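PDB 3LET: adenosine monophosphate-protein transferase vopS from Vibrio parahaemolyticus, which transfers AMP from ATP to a threonine of the host GTPases RhoA, Rac and Cdc42, which blocks effector binding and stops actin assembly in infected cells. Local coordinates for residues Lys80-Leu85 against Met126-Leu131; Asn167-Ala172 against Ala292-Asp297; Leu204-Asn209 against His248-Leu253; Asp41-Phe46 against Arg67-Val72. One frame throughout, in Å; residues are numbered along the deposited sequence.

In the fold
From the N terminus, contact 4 comes first: Asp41-Phe46 meets Arg67-Val72 and closes a short loop between helix 39-45 and helix 58-75. Contact 1 follows in series. It joins helix 77-86, the next helix of the chain, to the long helix 113-139. Contact 2 then opens at Asn167-Ala172 and closes only at Ala292-Asp297, tying the start of helix 168-179 to the end of helix 281-295. Contact 3 is nested inside that loop, joining Leu204-Asn209 to helix 238-255. Contacts 2 and 3 touch where Arg295 packs on Leu204. Contacts 4 and 1 lie in the N-terminal domain and contact 3 in the Fic domain, to which helix 281-295 of contact 2 also belongs.

Contact 1 of 4, residues Lys80-Leu85 against Met126-Leu131; sequences KNLKAL and MEVMHL
Leu82 and Val128 meet in the middle of a contact made of apolar side chains. Leu82 CG lies 3.5 Å from Val128 CG2, tight for two carbons, and Leu82 CD2 is almost as close to the same methyl. Val128 CG1 stands 4.1 Å from Leu85 CD1. The two methyls of one valine are thus shared between residues one turn apart. With CG1 anti to the backbone N (chi1 168°), CG2 comes to lie beside that N and meets Leu82. Leu131 joins from the next turn. Its CD1 is 3.9 Å from Leu82 CD2, and the two side chains cross at about a right angle.

Polar residues join through their carbons. Asn81 CB rests 3.9 Å from Val128 CG2. Glu127 offers CG to Leu82 CD2 at 4.0 Å, while its carboxylate turns elsewhere and OE2 is hydrogen-bonded to Ser237 OG. No hydrogen bond links the two segments.

Leu94 of helix 88-102 also packs on Leu82, and Met244 of helix 238-255 on Leu85 and Leu131. The axes of segments 80-85 and 126-131 approach to 9.8 Å and run the same way at 31°, helix-helix packing in the interior of an all-helical fold.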
loop_
_atom_site.group_PDB
_atom_site.type_symbol
_atom_site.label_atom_id
_atom_site.label_comp_id
_atom_site.label_asym_id
_atom_site.label_seq_id
_atom_site.Cartn_x
_atom_site.Cartn_y
_atom_site.Cartn_z
ATOM N N LYS A 80 12.653 10.775 0.620
ATOM C CA LYS A 80 13.392 10.034 -0.404
ATOM C C LYS A 80 13.469 8.537 -0.094
ATOM O O LYS A 80 13.421 7.728 -1.003
ATOM C CB LYS A 80 14.803 10.616 -0.535
ATOM C CG LYS A 80 14.777 12.011 -1.193
ATOM C CD LYS A 80 16.196 12.590 -1.209
ATOM C CE LYS A 80 16.226 13.981 -1.799
ATOM N NZ LYS A 80 17.570 14.605 -1.476
ATOM N N ASN A 81 13.583 8.183 1.180
ATOM C CA ASN A 81 13.600 6.772 1.574
ATOM C C ASN A 81 12.268 6.101 1.164
ATOM O O ASN A 81 12.269 4.991 0.679
ATOM C CB ASN A 81 13.788 6.628 3.081
ATOM C CG ASN A 81 15.169 7.040 3.553
ATOM O OD1 ASN A 81 16.111 7.131 2.764
ATOM N ND2 ASN A 81 15.295 7.287 4.859
ATOM N N LEU A 82 11.150 6.796 1.356
ATOM C CA LEU A 82 9.847 6.250 0.989
ATOM C C LEU A 82 9.740 6.184 -0.510
ATOM O O LEU A 82 9.200 5.235 -1.062
ATOM C CB LEU A 82 8.694 7.109 1.527
ATOM C CG LEU A 82 8.452 6.955 3.022
ATOM C CD1 LEU A 82 7.554 8.112 3.528
ATOM C CD2 LEU A 82 7.805 5.578 3.291
ATOM N N LYS A 83 10.228 7.207 -1.187
ATOM C CA LYS A 83 10.217 7.174 -2.640
ATOM C C LYS A 83 10.934 5.912 -3.132
ATOM O O LYS A 83 10.467 5.233 -4.053
ATOM C CB LYS A 83 10.912 8.418 -3.189
ATOM C CG LYS A 83 11.248 8.299 -4.682
ATOM C CD LYS A 83 11.649 9.660 -5.268
ATOM C CE LYS A 83 12.600 9.502 -6.428
ATOM N NZ LYS A 83 12.067 8.594 -7.476
ATOM N N ALA A 84 12.074 5.605 -2.525
ATOM C CA ALA A 84 12.864 4.439 -2.947
ATOM C C ALA A 84 12.051 3.150 -2.748
ATOM O O ALA A 84 12.205 2.184 -3.499
ATOM C CB ALA A 84 14.188 4.378 -2.160
ATOM N N LEU A 85 11.179 3.142 -1.743
ATOM C CA LEU A 85 10.418 1.942 -1.408
ATOM C C LEU A 85 9.134 1.765 -2.213
ATOM O O LEU A 85 8.835 0.650 -2.662
ATOM C CB LEU A 85 10.057 1.937 0.082
ATOM C CG LEU A 85 11.214 1.638 1.047
ATOM C CD1 LEU A 85 10.862 2.131 2.418
ATOM C CD2 LEU A 85 11.482 0.127 1.100
ATOM N N MET A 126 8.985 6.499 10.840
ATOM C CA MET A 126 8.276 5.352 11.449
ATOM C C MET A 126 7.692 4.503 10.337
ATOM O O MET A 126 7.797 3.268 10.364
ATOM C CB MET A 126 7.145 5.808 12.383
ATOM C CG MET A 126 7.628 6.532 13.641
ATOM S SD MET A 126 8.583 5.446 14.697
ATOM C CE MET A 126 7.381 4.166 15.064
ATOM N N GLU A 127 7.119 5.156 9.344
ATOM C CA GLU A 127 6.527 4.398 8.235
ATOM C C GLU A 127 7.626 3.619 7.518
ATOM O O GLU A 127 7.479 2.424 7.250
ATOM C CB GLU A 127 5.813 5.327 7.265
ATOM C CG GLU A 127 5.168 4.597 6.066
ATOM C CD GLU A 127 3.946 3.735 6.439
ATOM O OE1 GLU A 127 3.587 3.652 7.629
ATOM O OE2 GLU A 127 3.335 3.135 5.514
ATOM N N VAL A 128 8.746 4.279 7.221
ATOM C CA VAL A 128 9.861 3.594 6.556
ATOM C C VAL A 128 10.315 2.370 7.371
ATOM O O VAL A 128 10.529 1.296 6.818
ATOM C CB VAL A 128 11.062 4.550 6.361
ATOM C CG1 VAL A 128 12.325 3.760 5.931
ATOM C CG2 VAL A 128 10.712 5.645 5.338
ATOM N N MET A 129 10.472 2.533 8.685
ATOM C CA MET A 129 10.867 1.412 9.527
ATOM C C MET A 129 9.929 0.215 9.350
ATOM O O MET A 129 10.357 -0.949 9.322
ATOM C CB MET A 129 10.827 1.833 10.999
ATOM C CG MET A 129 12.034 2.585 11.465
ATOM S SD MET A 129 11.974 2.832 13.255
ATOM C CE MET A 129 11.679 1.132 13.784
ATOM N N HIS A 130 8.640 0.500 9.295
ATOM C CA HIS A 130 7.628 -0.573 9.307
ATOM C C HIS A 130 7.564 -1.281 7.979
ATOM O O HIS A 130 7.386 -2.499 7.927
ATOM C CB HIS A 130 6.266 0.005 9.692
ATOM C CG HIS A 130 6.242 0.567 11.082
ATOM N ND1 HIS A 130 5.347 1.530 11.491
ATOM C CD2 HIS A 130 7.042 0.312 12.148
ATOM C CE1 HIS A 130 5.579 1.828 12.762
ATOM N NE2 HIS A 130 6.602 1.108 13.181
ATOM N N LEU A 131 7.711 -0.527 6.897
ATOM C CA LEU A 131 7.716 -1.149 5.572
ATOM C C LEU A 131 8.959 -2.014 5.470
ATOM O O LEU A 131 8.937 -3.104 4.899
ATOM C CB LEU A 131 7.762 -0.093 4.477
ATOM C CG LEU A 131 6.550 0.849 4.542
ATOM C CD1 LEU A 131 6.592 1.862 3.407
ATOM C CD2 LEU A 131 5.245 0.080 4.491
#

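Contact 2 of 4, residues Asn167-Ala172 against Ala292-Asp297; sequences NNVERA and AELRND
Leu294 packs on Asn168, Val169 and Ala172 in a surface contact between two helix ends. The first turn of helix 168-179 meets the last turn of helix 281-295, a helix of the Fido domain. Each end carries a classic motif. Asn167 is the N-cap of its helix, and its OD1 accepts from Glu170 N at 2.7 Å. Asp297, with positive phi, is the C-prime residue of a Schellman motif that ends the other helix.

Leu294 does the apolar work with both methyls. CD1 lies 3.9 Å from Val169 CG2, the two side chains crossing at about a right angle, and it also reaches Ala172 CB. CD2 sits against the backbone of the first turn, 3.6 Å from Asn168 O, and against Asn168 CB. Leu194 of helix 184-199 packs on Leu294 and Ala172. The side chain of Ala172 is about 9 Å from that of Arg286, an ATP-binding residue by similarity.

The amide of Asn168 is held at both ends. Its OD1 accepts from Arg171 NH1 at 3.0 Å. OD1 lies in the guanidinium plane of Arg171, while NH1 stands 28° off the carbonyl plane. Arg171 also pairs with Glu157. On the other branch, Asn168 ND2 donates to a water at 3.0 Å, and that water donates to Asp297 OD1 at 2.8 Å.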
loop_
_atom_site.group_PDB
_atom_site.type_symbol
_atom_site.label_atom_id
_atom_site.label_comp_id
_atom_site.label_asym_id
_atom_site.label_seq_id
_atom_site.Cartn_x
_atom_site.Cartn_y
_atom_site.Cartn_z
ATOM N N ASN A 167 -10.751 -32.690 -8.569
ATOM C CA ASN A 167 -10.256 -31.740 -9.573
ATOM C C ASN A 167 -9.583 -30.552 -8.839
ATOM O O ASN A 167 -10.075 -30.099 -7.803
ATOM C CB ASN A 167 -11.441 -31.350 -10.491
ATOM C CG ASN A 167 -11.355 -29.936 -11.070
ATOM O OD1 ASN A 167 -11.427 -28.962 -10.345
ATOM N ND2 ASN A 167 -11.290 -29.829 -12.406
ATOM N N ASN A 168 -8.444 -30.073 -9.339
ATOM C CA ASN A 168 -7.647 -29.131 -8.565
ATOM C C ASN A 168 -8.338 -27.790 -8.411
ATOM O O ASN A 168 -8.211 -27.144 -7.370
ATOM C CB ASN A 168 -6.268 -28.939 -9.193
ATOM C CG ASN A 168 -5.301 -30.030 -8.778
ATOM O OD1 ASN A 168 -5.460 -30.639 -7.723
ATOM N ND2 ASN A 168 -4.304 -30.283 -9.599
ATOM N N VAL A 169 -9.086 -27.379 -9.431
ATOM C CA VAL A 169 -9.794 -26.100 -9.349
ATOM C C VAL A 169 -10.862 -26.166 -8.270
ATOM O O VAL A 169 -11.032 -25.222 -7.494
ATOM C CB VAL A 169 -10.453 -25.718 -10.704
ATOM C CG1 VAL A 169 -11.285 -24.464 -10.557
ATOM C CG2 VAL A 169 -9.385 -25.514 -11.759
ATOM N N GLU A 170 -11.572 -27.287 -8.172
ATOM C CA GLU A 170 -12.579 -27.389 -7.114
ATOM C C GLU A 170 -11.964 -27.529 -5.721
ATOM O O GLU A 170 -12.498 -26.969 -4.732
ATOM C CB GLU A 170 -13.575 -28.530 -7.427
ATOM C CG GLU A 170 -14.455 -28.205 -8.626
ATOM C CD GLU A 170 -15.359 -29.376 -8.997
ATOM O OE1 GLU A 170 -16.362 -29.602 -8.298
ATOM O OE2 GLU A 170 -15.050 -30.077 -9.976
ATOM N N ARG A 171 -10.824 -28.220 -5.630
ATOM C CA ARG A 171 -10.115 -28.333 -4.361
ATOM C C ARG A 171 -9.629 -26.953 -3.892
ATOM O O ARG A 171 -9.737 -26.605 -2.715
ATOM C CB ARG A 171 -8.895 -29.270 -4.489
ATOM C CG ARG A 171 -9.308 -30.748 -4.713
ATOM C CD ARG A 171 -8.097 -31.670 -4.845
ATOM N NE ARG A 171 -7.252 -31.584 -3.661
ATOM C CZ ARG A 171 -6.007 -31.114 -3.648
ATOM N NH1 ARG A 171 -5.407 -30.710 -4.769
ATOM N NH2 ARG A 171 -5.344 -31.098 -2.496
ATOM N N ALA A 172 -9.085 -26.175 -4.818
ATOM C CA ALA A 172 -8.577 -24.841 -4.463
ATOM C C ALA A 172 -9.741 -23.961 -4.031
ATOM O O ALA A 172 -9.640 -23.258 -3.036
ATOM C CB ALA A 172 -7.852 -24.231 -5.635
ATOM N N ALA A 292 -2.001 -19.057 -8.866
ATOM C CA ALA A 292 -0.618 -19.403 -9.244
ATOM C C ALA A 292 -0.457 -20.926 -9.289
ATOM O O ALA A 292 0.146 -21.483 -10.209
ATOM C CB ALA A 292 0.409 -18.784 -8.265
ATOM N N GLU A 293 -1.026 -21.602 -8.305
ATOM C CA GLU A 293 -0.909 -23.062 -8.245
ATOM C C GLU A 293 -1.571 -23.702 -9.456
ATOM O O GLU A 293 -1.034 -24.654 -10.052
ATOM C CB GLU A 293 -1.583 -23.604 -6.994
ATOM C CG GLU A 293 -0.816 -23.357 -5.715
ATOM C CD GLU A 293 0.394 -24.269 -5.620
ATOM O OE1 GLU A 293 0.220 -25.466 -5.299
ATOM O OE2 GLU A 293 1.509 -23.789 -5.879
ATOM N N LEU A 294 -2.757 -23.208 -9.797
ATOM C CA LEU A 294 -3.549 -23.846 -10.854
ATOM C C LEU A 294 -2.853 -23.623 -12.185
ATOM O O LEU A 294 -2.796 -24.526 -13.020
ATOM C CB LEU A 294 -4.984 -23.315 -10.878
ATOM C CG LEU A 294 -5.828 -23.692 -9.662
ATOM C CD1 LEU A 294 -7.194 -23.059 -9.754
ATOM C CD2 LEU A 294 -5.968 -25.231 -9.503
ATOM N N ARG A 295 -2.264 -22.442 -12.371
ATOM C CA ARG A 295 -1.548 -22.168 -13.609
ATOM C C ARG A 295 -0.310 -23.040 -13.721
ATOM O O ARG A 295 0.249 -23.196 -14.819
ATOM C CB ARG A 295 -1.177 -20.685 -13.693
ATOM C CG ARG A 295 -2.410 -19.808 -13.875
ATOM C CD ARG A 295 -2.030 -18.340 -13.983
ATOM N NE ARG A 295 -3.183 -17.497 -14.295
ATOM C CZ ARG A 295 -3.080 -16.189 -14.488
ATOM N NH1 ARG A 295 -1.883 -15.608 -14.370
ATOM N NH2 ARG A 295 -4.161 -15.469 -14.773
ATOM N N ASN A 296 0.132 -23.595 -12.593
ATOM C CA ASN A 296 1.238 -24.553 -12.608
ATOM C C ASN A 296 0.740 -26.003 -12.516
ATOM O O ASN A 296 1.487 -26.895 -12.108
ATOM C CB ASN A 296 2.231 -24.274 -11.472
ATOM C CG ASN A 296 3.613 -24.876 -11.740
ATOM O OD1 ASN A 296 4.136 -24.780 -12.847
ATOM N ND2 ASN A 296 4.206 -25.481 -10.726
ATOM N N ASP A 297 -0.520 -26.221 -12.882
ATOM C CA ASP A 297 -1.136 -27.570 -12.920
ATOM C C ASP A 297 -1.013 -28.316 -11.591
ATOM O O ASP A 297 -0.653 -29.508 -11.528
ATOM C CB ASP A 297 -0.519 -28.407 -14.065
ATOM C CG ASP A 297 -1.309 -29.684 -14.359
ATOM O OD1 ASP A 297 -2.538 -29.696 -14.118
ATOM O OD2 ASP A 297 -0.705 -30.677 -14.842
HETATM O O HOH W 1 -4.470 -28.923 -12.215
#

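Contact 3 of 4, residues Leu204-Asn209 against His248-Leu253; sequences LLNMDN and HIEGFL
Glu250 reaches across to the start of the helix that begins at Met207. Its CB leads to CG, which is anti to the carbonyl carbon (chi1 -63°) and lies 3.7 Å from Leu205 O. The chain is extended beyond CG. CD stands 3.8 Å from Met207 N, and OE2 takes the N-H of Met207 at 2.8 Å. This bond is nearly straight, at 174°, and meets OE2 on the anti side, 16° out of the carboxylate plane. OE2 also receives a bond from a water, 2.6 Å away, that accepts from Asp208 N. OE2 thus serves two N-H groups of the first turn, one directly and one through water. The other oxygen, OE1, forms a salt bridge with Lys246. Asn206, the N-cap, takes a third N-H, that of Asn209, through its OD1.

Beside this polar end, Leu205 lies against Ile249. Leu205 CB is 3.3 Å from Ile249 O, and that carbonyl oxygen has no polar partner in the model. Leu205 CD2 touches Ile249 CB at 3.9 Å. Ile249 CD1 meets Leu204 O and Asn206 N. Leu267 of helix 260-274 packs on both Leu205 and Ile249.

Leu205 centres an inverse gamma turn leading into a side-chain-capped helix N terminus. Met207 is about 8 Å, side chain to side chain, from Asn281, an ATP-binding residue by similarity in the Fic domain.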
loop_
_atom_site.group_PDB
_atom_site.type_symbol
_atom_site.label_atom_id
_atom_site.label_comp_id
_atom_site.label_asym_id
_atom_site.label_seq_id
_atom_site.Cartn_x
_atom_site.Cartn_y
_atom_site.Cartn_z
ATOM N N LEU A 204 -0.752 -11.450 -13.043
ATOM C CA LEU A 204 -0.911 -11.198 -11.623
ATOM C C LEU A 204 0.124 -10.205 -11.103
ATOM O O LEU A 204 -0.067 -9.619 -10.036
ATOM C CB LEU A 204 -0.758 -12.512 -10.841
ATOM C CG LEU A 204 -1.700 -13.635 -11.306
ATOM C CD1 LEU A 204 -1.507 -14.858 -10.444
ATOM C CD2 LEU A 204 -3.154 -13.146 -11.257
ATOM N N LEU A 205 1.212 -10.013 -11.839
ATOM C CA LEU A 205 2.287 -9.144 -11.353
ATOM C C LEU A 205 2.026 -7.737 -11.854
ATOM O O LEU A 205 2.831 -7.141 -12.591
ATOM C CB LEU A 205 3.641 -9.642 -11.862
ATOM C CG LEU A 205 3.890 -11.087 -11.418
ATOM C CD1 LEU A 205 5.289 -11.549 -11.850
ATOM C CD2 LEU A 205 3.721 -11.256 -9.936
ATOM N N ASN A 206 0.854 -7.235 -11.495
ATOM C CA ASN A 206 0.357 -5.990 -12.047
ATOM C C ASN A 206 -0.660 -5.486 -11.027
ATOM O O ASN A 206 -1.707 -6.103 -10.847
ATOM C CB ASN A 206 -0.256 -6.262 -13.425
ATOM C CG ASN A 206 -0.881 -5.032 -14.044
ATOM O OD1 ASN A 206 -1.615 -4.313 -13.379
ATOM N ND2 ASN A 206 -0.586 -4.782 -15.321
ATOM N N MET A 207 -0.359 -4.380 -10.327
ATOM C CA MET A 207 -1.201 -3.988 -9.196
ATOM C C MET A 207 -2.585 -3.558 -9.684
ATOM O O MET A 207 -3.586 -3.773 -8.980
ATOM C CB MET A 207 -0.515 -2.859 -8.385
ATOM C CG MET A 207 -1.224 -2.465 -7.108
ATOM S SD MET A 207 -1.311 -3.848 -5.952
ATOM C CE MET A 207 -2.334 -3.147 -4.662
ATOM N N ASP A 208 -2.660 -2.953 -10.863
ATOM C CA ASP A 208 -3.969 -2.562 -11.398
ATOM C C ASP A 208 -4.839 -3.814 -11.577
ATOM O O ASP A 208 -6.024 -3.823 -11.232
ATOM C CB ASP A 208 -3.830 -1.876 -12.748
ATOM C CG ASP A 208 -3.470 -0.407 -12.629
ATOM O OD1 ASP A 208 -3.588 0.147 -11.522
ATOM O OD2 ASP A 208 -3.083 0.197 -13.655
ATOM N N ASN A 209 -4.252 -4.869 -12.119
ATOM C CA ASN A 209 -5.006 -6.112 -12.302
ATOM C C ASN A 209 -5.455 -6.677 -10.962
ATOM O O ASN A 209 -6.552 -7.216 -10.836
ATOM C CB ASN A 209 -4.184 -7.163 -13.046
ATOM C CG ASN A 209 -4.001 -6.830 -14.519
ATOM O OD1 ASN A 209 -4.603 -5.894 -15.046
ATOM N ND2 ASN A 209 -3.150 -7.591 -15.186
ATOM N N HIS A 248 6.506 -4.952 -4.957
ATOM C CA HIS A 248 6.863 -6.378 -4.784
ATOM C C HIS A 248 6.598 -7.134 -6.073
ATOM O O HIS A 248 7.437 -7.917 -6.537
ATOM C CB HIS A 248 6.045 -6.979 -3.652
ATOM C CG HIS A 248 6.447 -8.383 -3.298
ATOM N ND1 HIS A 248 7.735 -8.712 -2.946
ATOM C CD2 HIS A 248 5.737 -9.539 -3.277
ATOM C CE1 HIS A 248 7.801 -10.013 -2.697
ATOM N NE2 HIS A 248 6.607 -10.535 -2.889
ATOM N N ILE A 249 5.432 -6.895 -6.669
ATOM C CA ILE A 249 5.028 -7.737 -7.783
ATOM C C ILE A 249 5.511 -7.203 -9.122
ATOM O O ILE A 249 5.767 -7.975 -10.040
ATOM C CB ILE A 249 3.507 -7.963 -7.816
ATOM C CG1 ILE A 249 2.732 -6.642 -8.046
ATOM C CG2 ILE A 249 3.073 -8.637 -6.481
ATOM C CD1 ILE A 249 1.197 -6.801 -7.865
ATOM N N GLU A 250 5.581 -5.887 -9.249
ATOM C CA GLU A 250 5.985 -5.273 -10.513
ATOM C C GLU A 250 7.497 -5.070 -10.601
ATOM O O GLU A 250 8.033 -4.887 -11.704
ATOM C CB GLU A 250 5.279 -3.926 -10.709
ATOM C CG GLU A 250 3.748 -4.047 -10.801
ATOM C CD GLU A 250 3.048 -2.695 -10.851
ATOM O OE1 GLU A 250 3.718 -1.624 -10.786
ATOM O OE2 GLU A 250 1.797 -2.695 -10.933
ATOM N N GLY A 251 8.162 -5.138 -9.451
ATOM C CA GLY A 251 9.598 -4.852 -9.337
ATOM C C GLY A 251 10.367 -6.047 -8.797
ATOM O O GLY A 251 11.009 -6.754 -9.565
ATOM N N PHE A 252 10.244 -6.328 -7.503
ATOM C CA PHE A 252 11.070 -7.368 -6.879
ATOM C C PHE A 252 10.926 -8.755 -7.561
ATOM O O PHE A 252 11.920 -9.404 -7.872
ATOM C CB PHE A 252 10.751 -7.521 -5.399
ATOM C CG PHE A 252 11.622 -8.539 -4.705
ATOM C CD1 PHE A 252 12.939 -8.233 -4.387
ATOM C CD2 PHE A 252 11.127 -9.783 -4.376
ATOM C CE1 PHE A 252 13.753 -9.160 -3.748
ATOM C CE2 PHE A 252 11.942 -10.731 -3.735
ATOM C CZ PHE A 252 13.246 -10.411 -3.421
ATOM N N LEU A 253 9.699 -9.204 -7.795
ATOM C CA LEU A 253 9.487 -10.550 -8.355
ATOM C C LEU A 253 9.834 -10.633 -9.842
ATOM O O LEU A 253 9.880 -11.720 -10.408
ATOM C CB LEU A 253 8.056 -11.030 -8.113
ATOM C CG LEU A 253 7.745 -11.281 -6.636
ATOM C CD1 LEU A 253 6.274 -11.647 -6.408
ATOM C CD2 LEU A 253 8.678 -12.394 -6.080
HETATM O O HOH W 2 -0.201 -1.056 -11.512
#

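Contact 4 of 4, residues Asp41-Phe46 against Arg67-Val72; sequences DVLNAF and RAMTEV
Leu43 and Ala68 face each other where two helices come together, their CA atoms 6.6 Å apart. The axes of helix segments 41-45 and 67-72 approach to 9.5 Å. They run in roughly opposite directions, with 140° between them. No hydrogen bond joins the segments, and the contact is made by apolar side chains.

Leu43 sits opposite three residues of the other helix. With chi1 at -70°, its CG is anti to the carbonyl carbon and stands 3.7 Å from Ala68 CB. CD2 lies 3.8 Å from Met69 CG and also meets Ala68 CB. CD1 reaches Val72 CG2 at 3.9 Å and is as close to Met69 SD.

This is helix-helix packing within the all-helical N-terminal domain of VopS, joining helix 39-45 to helix 58-75. Ile117 of helix 113-139 packs on Leu43, Met69 and Val72 and closes the group from a third helix.

Met69 crosses Leu43 at about a right angle. Its side chain is bent beyond CG, so that both CG and SD lie against the leucine methyls, and Val99 of helix 88-102 touches it too. Val72 CG2 is the methyl turned to Leu43, and the two side chains cross at a slant. Val42 adds a looser touch, its CG1 4.1 Å from Ala68 CB.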
loop_
_atom_site.group_PDB
_atom_site.type_symbol
_atom_site.label_atom_id
_atom_site.label_comp_id
_atom_site.label_asym_id
_atom_site.label_seq_id
_atom_site.Cartn_x
_atom_site.Cartn_y
_atom_site.Cartn_z
ATOM N N ASP A 41 11.041 28.695 1.384
ATOM C CA ASP A 41 10.878 30.164 1.293
ATOM C C ASP A 41 9.399 30.543 1.328
ATOM O O ASP A 41 9.022 31.541 1.949
ATOM C CB ASP A 41 11.465 30.728 -0.004
ATOM C CG ASP A 41 12.985 30.674 -0.057
ATOM O OD1 ASP A 41 13.640 30.440 0.986
ATOM O OD2 ASP A 41 13.521 30.871 -1.170
ATOM N N VAL A 42 8.568 29.774 0.614
ATOM C CA VAL A 42 7.122 30.014 0.613
ATOM C C VAL A 42 6.535 29.853 2.015
ATOM O O VAL A 42 5.803 30.730 2.491
ATOM C CB VAL A 42 6.395 29.093 -0.385
ATOM C CG1 VAL A 42 4.858 29.171 -0.210
ATOM C CG2 VAL A 42 6.806 29.458 -1.809
ATOM N N LEU A 43 6.882 28.771 2.709
ATOM C CA LEU A 43 6.363 28.585 4.067
ATOM C C LEU A 43 6.847 29.684 4.994
ATOM O O LEU A 43 6.088 30.168 5.822
ATOM C CB LEU A 43 6.771 27.208 4.634
ATOM C CG LEU A 43 6.030 26.088 3.905
ATOM C CD1 LEU A 43 6.736 24.750 4.179
ATOM C CD2 LEU A 43 4.557 26.039 4.322
ATOM N N ASN A 44 8.102 30.089 4.835
ATOM C CA ASN A 44 8.668 31.135 5.696
ATOM C C ASN A 44 7.950 32.488 5.516
ATOM O O ASN A 44 7.944 33.338 6.414
ATOM C CB ASN A 44 10.143 31.279 5.403
ATOM C CG ASN A 44 10.961 30.139 5.977
ATOM O OD1 ASN A 44 10.512 29.431 6.882
ATOM N ND2 ASN A 44 12.163 29.958 5.462
ATOM N N ALA A 45 7.326 32.665 4.362
ATOM C CA ALA A 45 6.569 33.885 4.064
ATOM C C ALA A 45 5.245 33.980 4.827
ATOM O O ALA A 45 4.721 35.083 5.023
ATOM C CB ALA A 45 6.324 34.001 2.562
ATOM N N PHE A 46 4.714 32.851 5.284
ATOM C CA PHE A 46 3.397 32.864 5.936
ATOM C C PHE A 46 3.377 33.739 7.198
ATOM O O PHE A 46 2.371 34.429 7.461
ATOM C CB PHE A 46 2.900 31.432 6.249
ATOM C CG PHE A 46 2.191 30.763 5.081
ATOM C CD1 PHE A 46 2.871 30.490 3.910
ATOM C CD2 PHE A 46 0.853 30.396 5.176
ATOM C CE1 PHE A 46 2.217 29.864 2.834
ATOM C CE2 PHE A 46 0.176 29.777 4.101
ATOM C CZ PHE A 46 0.864 29.525 2.924
ATOM N N ARG A 67 0.443 22.457 -0.346
ATOM C CA ARG A 67 1.358 22.199 -1.471
ATOM C C ARG A 67 2.818 22.367 -1.057
ATOM O O ARG A 67 3.679 21.545 -1.424
ATOM C CB ARG A 67 1.092 23.146 -2.652
ATOM C CG ARG A 67 -0.221 22.958 -3.369
ATOM C CD ARG A 67 -0.322 23.939 -4.544
ATOM N NE ARG A 67 0.516 23.538 -5.671
ATOM C CZ ARG A 67 0.642 24.230 -6.803
ATOM N NH1 ARG A 67 0.009 25.378 -6.971
ATOM N NH2 ARG A 67 1.412 23.774 -7.776
ATOM N N ALA A 68 3.121 23.439 -0.313
ATOM C CA ALA A 68 4.524 23.737 0.006
ATOM C C ALA A 68 5.057 22.731 1.030
ATOM O O ALA A 68 6.192 22.235 0.911
ATOM C CB ALA A 68 4.689 25.182 0.566
ATOM N N MET A 69 4.243 22.410 2.030
ATOM C CA MET A 69 4.631 21.358 2.995
ATOM C C MET A 69 4.872 20.016 2.328
ATOM O O MET A 69 5.843 19.299 2.655
ATOM C CB MET A 69 3.544 21.197 4.024
ATOM C CG MET A 69 3.464 22.472 4.804
ATOM S SD MET A 69 4.493 22.225 6.189
ATOM C CE MET A 69 3.095 21.877 7.254
ATOM N N THR A 70 4.008 19.679 1.386
ATOM C CA THR A 70 4.158 18.408 0.666
ATOM C C THR A 70 5.475 18.383 -0.088
ATOM O O THR A 70 6.225 17.399 -0.028
ATOM C CB THR A 70 3.012 18.203 -0.337
ATOM O OG1 THR A 70 1.784 18.130 0.381
ATOM C CG2 THR A 70 3.195 16.874 -1.141
ATOM N N GLU A 71 5.758 19.450 -0.826
ATOM C CA GLU A 71 7.022 19.552 -1.580
ATOM C C GLU A 71 8.230 19.472 -0.652
ATOM O O GLU A 71 9.178 18.768 -0.942
ATOM C CB GLU A 71 7.083 20.859 -2.380
ATOM C CG GLU A 71 6.093 20.806 -3.551
ATOM C CD GLU A 71 5.884 22.152 -4.195
ATOM O OE1 GLU A 71 6.709 23.045 -3.971
ATOM O OE2 GLU A 71 4.890 22.293 -4.929
ATOM N N VAL A 72 8.196 20.171 0.475
ATOM C CA VAL A 72 9.322 20.076 1.408
ATOM C C VAL A 72 9.463 18.617 1.845
ATOM O O VAL A 72 10.570 18.073 1.889
ATOM C CB VAL A 72 9.131 20.958 2.647
ATOM C CG1 VAL A 72 10.210 20.650 3.687
ATOM C CG2 VAL A 72 9.198 22.431 2.241
#